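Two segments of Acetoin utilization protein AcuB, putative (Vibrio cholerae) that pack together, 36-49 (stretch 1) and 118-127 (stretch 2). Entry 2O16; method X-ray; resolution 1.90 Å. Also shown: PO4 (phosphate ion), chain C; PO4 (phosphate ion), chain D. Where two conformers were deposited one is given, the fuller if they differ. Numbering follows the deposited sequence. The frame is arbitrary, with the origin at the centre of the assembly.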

# COMPACT_ATOMS: atom_id res chain seq x y z
N ILE A 36 4.75 9.89 1.71
CA ILE A 36 4.50 8.47 1.46
C ILE A 36 4.36 8.29 -0.04
O ILE A 36 4.30 9.26 -0.79
CB ILE A 36 3.23 7.96 2.20
CG1 ILE A 36 2.01 8.76 1.75
CG2 ILE A 36 3.39 7.99 3.74
CD1 ILE A 36 0.68 8.25 2.28
N ARG A 37 4.28 7.04 -0.48
CA ARG A 37 4.22 6.77 -1.89
C ARG A 37 3.12 5.80 -2.32
O ARG A 37 3.08 5.40 -3.48
CB ARG A 37 5.57 6.26 -2.39
CG ARG A 37 6.65 7.36 -2.48
CD ARG A 37 7.91 6.75 -3.03
NE ARG A 37 8.55 5.92 -2.00
CZ ARG A 37 8.58 4.59 -2.02
NH1 ARG A 37 8.03 3.88 -3.02
NH2 ARG A 37 9.19 3.96 -1.03
N HIS A 38 2.20 5.48 -1.41
CA HIS A 38 1.13 4.54 -1.73
C HIS A 38 -0.14 4.96 -1.04
O HIS A 38 -0.14 5.15 0.18
CB HIS A 38 1.51 3.10 -1.30
CG HIS A 38 2.74 2.59 -1.97
ND1 HIS A 38 4.01 2.81 -1.47
CD2 HIS A 38 2.90 1.93 -3.15
CE1 HIS A 38 4.90 2.29 -2.30
NE2 HIS A 38 4.25 1.77 -3.33
N VAL A 39 -1.20 5.11 -1.83
CA VAL A 39 -2.50 5.55 -1.35
C VAL A 39 -3.54 4.57 -1.88
O VAL A 39 -3.84 4.57 -3.08
CB VAL A 39 -2.86 6.94 -1.84
CG1 VAL A 39 -4.24 7.37 -1.30
CG2 VAL A 39 -1.75 7.96 -1.41
N PRO A 40 -4.08 3.75 -0.99
CA PRO A 40 -5.20 2.90 -1.37
C PRO A 40 -6.45 3.77 -1.76
O PRO A 40 -6.72 4.85 -1.17
CB PRO A 40 -5.46 2.06 -0.11
CG PRO A 40 -4.18 2.20 0.73
CD PRO A 40 -3.70 3.57 0.43
N ILE A 41 -7.16 3.29 -2.77
CA ILE A 41 -8.43 3.87 -3.21
C ILE A 41 -9.57 3.00 -2.67
O ILE A 41 -9.58 1.78 -2.89
CB ILE A 41 -8.50 3.90 -4.77
CG1 ILE A 41 -7.25 4.59 -5.38
CG2 ILE A 41 -9.84 4.48 -5.26
CD1 ILE A 41 -6.91 5.95 -4.81
N VAL A 42 -10.53 3.61 -1.96
CA VAL A 42 -11.57 2.83 -1.28
C VAL A 42 -12.94 3.40 -1.57
O VAL A 42 -13.05 4.54 -2.03
CB VAL A 42 -11.35 2.80 0.26
CG1 VAL A 42 -10.04 2.07 0.62
CG2 VAL A 42 -11.36 4.26 0.83
N ASP A 43 -13.99 2.62 -1.31
CA ASP A 43 -15.36 3.16 -1.39
C ASP A 43 -15.76 3.73 -0.03
O ASP A 43 -14.96 3.75 0.89
CB ASP A 43 -16.36 2.09 -1.93
CG ASP A 43 -16.69 0.99 -0.92
OD1 ASP A 43 -16.28 1.04 0.27
OD2 ASP A 43 -17.39 0.03 -1.33
N ALA A 44 -17.01 4.17 0.12
CA ALA A 44 -17.49 4.79 1.35
C ALA A 44 -17.41 3.88 2.56
O ALA A 44 -17.32 4.39 3.68
CB ALA A 44 -18.93 5.32 1.16
N ASN A 45 -17.43 2.56 2.35
CA ASN A 45 -17.33 1.60 3.44
C ASN A 45 -15.94 1.02 3.63
O ASN A 45 -15.79 -0.07 4.22
CB ASN A 45 -18.32 0.47 3.24
CG ASN A 45 -19.75 0.94 3.38
OD1 ASN A 45 -20.07 1.69 4.31
ND2 ASN A 45 -20.61 0.52 2.47
N LYS A 46 -14.95 1.73 3.09
CA LYS A 46 -13.54 1.39 3.24
C LYS A 46 -13.15 0.12 2.50
O LYS A 46 -12.10 -0.44 2.79
CB LYS A 46 -13.15 1.28 4.73
CG LYS A 46 -13.22 2.59 5.50
CD LYS A 46 -12.76 2.37 6.95
CE LYS A 46 -12.85 3.63 7.81
NZ LYS A 46 -12.39 3.36 9.24
N LYS A 47 -13.97 -0.30 1.54
CA LYS A 47 -13.65 -1.50 0.74
C LYS A 47 -12.63 -1.12 -0.33
O LYS A 47 -12.71 -0.06 -0.97
CB LYS A 47 -14.88 -2.15 0.15
CG LYS A 47 -15.89 -2.59 1.24
CD LYS A 47 -17.07 -3.36 0.69
CE LYS A 47 -18.26 -3.32 1.67
NZ LYS A 47 -17.82 -3.49 3.08
N LEU A 48 -11.66 -2.00 -0.51
CA LEU A 48 -10.53 -1.68 -1.35
C LEU A 48 -10.96 -1.76 -2.80
O LEU A 48 -11.52 -2.78 -3.23
CB LEU A 48 -9.38 -2.67 -1.09
CG LEU A 48 -8.19 -2.54 -2.04
CD1 LEU A 48 -7.51 -1.19 -1.72
CD2 LEU A 48 -7.22 -3.74 -1.84
N LEU A 49 -10.73 -0.69 -3.54
CA LEU A 49 -11.02 -0.67 -4.98
C LEU A 49 -9.74 -0.73 -5.81
O LEU A 49 -9.78 -1.15 -6.94
CB LEU A 49 -11.76 0.61 -5.35
CG LEU A 49 -13.08 0.83 -4.61
CD1 LEU A 49 -13.70 2.18 -5.01
CD2 LEU A 49 -14.03 -0.32 -4.93
N ASP A 118 -13.34 -7.72 2.53
CA ASP A 118 -13.28 -6.58 1.59
C ASP A 118 -12.80 -5.25 2.17
O ASP A 118 -12.30 -4.41 1.38
CB ASP A 118 -14.61 -6.35 0.86
CG ASP A 118 -14.91 -7.39 -0.19
OD1 ASP A 118 -14.02 -8.17 -0.61
OD2 ASP A 118 -16.09 -7.38 -0.63
N VAL A 119 -12.95 -5.05 3.49
CA VAL A 119 -12.51 -3.78 4.16
C VAL A 119 -10.99 -3.69 4.25
O VAL A 119 -10.33 -4.65 4.68
CB VAL A 119 -13.05 -3.62 5.60
CG1 VAL A 119 -12.56 -2.28 6.23
CG2 VAL A 119 -14.58 -3.71 5.64
N LEU A 120 -10.45 -2.55 3.86
CA LEU A 120 -9.02 -2.29 3.99
C LEU A 120 -8.69 -2.08 5.47
O LEU A 120 -9.20 -1.13 6.07
CB LEU A 120 -8.65 -1.05 3.21
CG LEU A 120 -7.16 -0.71 3.27
CD1 LEU A 120 -6.34 -1.66 2.39
CD2 LEU A 120 -7.01 0.71 2.84
N VAL A 121 -7.87 -2.97 6.05
CA VAL A 121 -7.47 -2.82 7.46
C VAL A 121 -6.01 -2.33 7.63
O VAL A 121 -5.57 -1.91 8.71
CB VAL A 121 -7.75 -4.12 8.27
CG1 VAL A 121 -9.26 -4.40 8.27
CG2 VAL A 121 -6.98 -5.34 7.69
N GLY A 122 -5.24 -2.38 6.54
CA GLY A 122 -3.86 -1.94 6.65
C GLY A 122 -3.15 -2.02 5.32
O GLY A 122 -3.74 -2.46 4.34
N ILE A 123 -1.88 -1.61 5.29
CA ILE A 123 -1.01 -1.84 4.13
C ILE A 123 0.35 -2.31 4.60
O ILE A 123 0.77 -1.97 5.72
CB ILE A 123 -0.80 -0.57 3.24
CG1 ILE A 123 -0.24 0.62 4.07
CG2 ILE A 123 -2.14 -0.23 2.50
CD1 ILE A 123 0.14 1.90 3.23
N ILE A 124 1.03 -3.11 3.77
CA ILE A 124 2.43 -3.44 4.00
C ILE A 124 3.25 -2.66 3.00
O ILE A 124 3.06 -2.81 1.79
CB ILE A 124 2.73 -4.94 3.78
CG1 ILE A 124 1.82 -5.84 4.62
CG2 ILE A 124 4.24 -5.21 4.04
CD1 ILE A 124 1.97 -7.32 4.26
N THR A 125 4.17 -1.84 3.48
CA THR A 125 5.07 -1.13 2.57
C THR A 125 6.53 -1.37 2.93
O THR A 125 6.83 -1.93 4.00
CB THR A 125 4.89 0.41 2.58
OG1 THR A 125 5.14 0.89 3.89
CG2 THR A 125 3.47 0.82 2.10
N ASP A 126 7.44 -0.93 2.06
CA ASP A 126 8.86 -1.03 2.37
C ASP A 126 9.13 -0.43 3.77
O ASP A 126 9.94 -0.97 4.54
CB ASP A 126 9.72 -0.40 1.26
CG ASP A 126 9.17 0.93 0.74
OD1 ASP A 126 8.45 1.62 1.48
OD2 ASP A 126 9.46 1.29 -0.41
N SER A 127 8.44 0.67 4.12
CA SER A 127 8.64 1.28 5.44
C SER A 127 8.39 0.30 6.59
O SER A 127 9.10 0.31 7.59
CB SER A 127 7.81 2.57 5.62
OG SER A 127 8.06 3.45 4.53
P PO4 C . 5.78 4.10 1.41
O1 PO4 C . 4.42 4.33 0.81
O2 PO4 C . 6.50 3.16 0.46
O3 PO4 C . 6.47 5.45 1.38
O4 PO4 C . 5.75 3.55 2.82
P PO4 D . 10.51 1.25 -3.71
O1 PO4 D . 9.06 1.58 -4.01
O2 PO4 D . 11.15 0.64 -4.97
O3 PO4 D . 11.28 2.49 -3.29
O4 PO4 D . 10.54 0.22 -2.62
O HOH W 1 -12.51 -4.84 -1.53

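The two segments run nearly antiparallel, with an angle of 158° between the directions of strands 38-42 and 119-124, but they are not neighbours along their whole length. The strand axes come no closer than 9.0 Å, so the space between them is filled by side chains, while the backbones meet at one end only, where Lys47 and Val119 form a single bridge with their CA atoms 4.3 Å apart. Together the segments bury 557 Å².

Leu120 is the principal bump. Its CA-to-CB bond points toward the first segment, and with 85 Å² covered it is the residue most enclosed by the contact. The hollow that receives it is lined by Pro40, Val42 and Leu48. Leu120 CD2 lies 3.6 Å from Pro40 CB and 4.0 Å from Val42 CG1, whereas Leu120 CD1 approaches Leu48 CD1 more loosely, at 4.3 Å. The two methyls of one leucine thus reach different parts of the same apolar surface. Pro40 is in turn a bump of its own: its ring stands between Leu120 and Ile123, with Pro40 CG 3.6 Å from Ile123 CG2. Along the first strand the side chains alternate: His38, Pro40 and Val42 direct their CA-to-CB bonds toward the second segment, and Val39 and Ile41 point away. The second strand does not alternate strictly: Leu120 and Ile123 point toward the first segment, while of the two residues between them Val121 points away and Gly122 has no side chain.

Beside this apolar packing, the chain reverses through a type I turn from Asp43 to Lys46. Asp43 OD1 holds the turn from within, accepting from Asn45 N at 2.8 Å and from Lys47 N at 3.0 Å. The reversal brings the backbone up to the start of the second strand. There Leu120 N donates to Lys46 O at 2.9 Å in an almost straight bond (176°), and Leu48 N donates to Asp118 O at 3.1 Å. These two bonds flank the bridge, and the fit is tight enough for Lys47 CA to make a CA-H...O contact with Asp118 O at 3.3 Å. On the outside, Lys47 CD lies 3.9 Å from Asp118 CB, and Lys46 CB lies 3.9 Å from Val119 CG1. Water 1 spans the edge, donating to Leu48 O at 2.8 Å and to Asp118 O at 2.9 Å.

At the other end the surfaces diverge: the CA atoms of His38 and Thr125 are 8.1 Å apart. His38 ND1 still comes within 4.1 Å of Thr125 CG2, but much of the cleft is occupied by the chain C phosphate. His38 ND1 donates to O1 of the chain C phosphate at 2.8 Å, Arg37 N to the same O1 at 3.0 Å, and Ser127 OG to O4 of that phosphate at 2.9 Å, so the ion ties both segments together. Arg37 then reaches across with its long side chain, and its NH2 forms a salt bridge with Asp126 OD2 at 2.8 Å. The guanidinium lies between the phosphates, chain C O2 over one face and chain D O3 over the opposite one, with Asp126 OD2 at its edge.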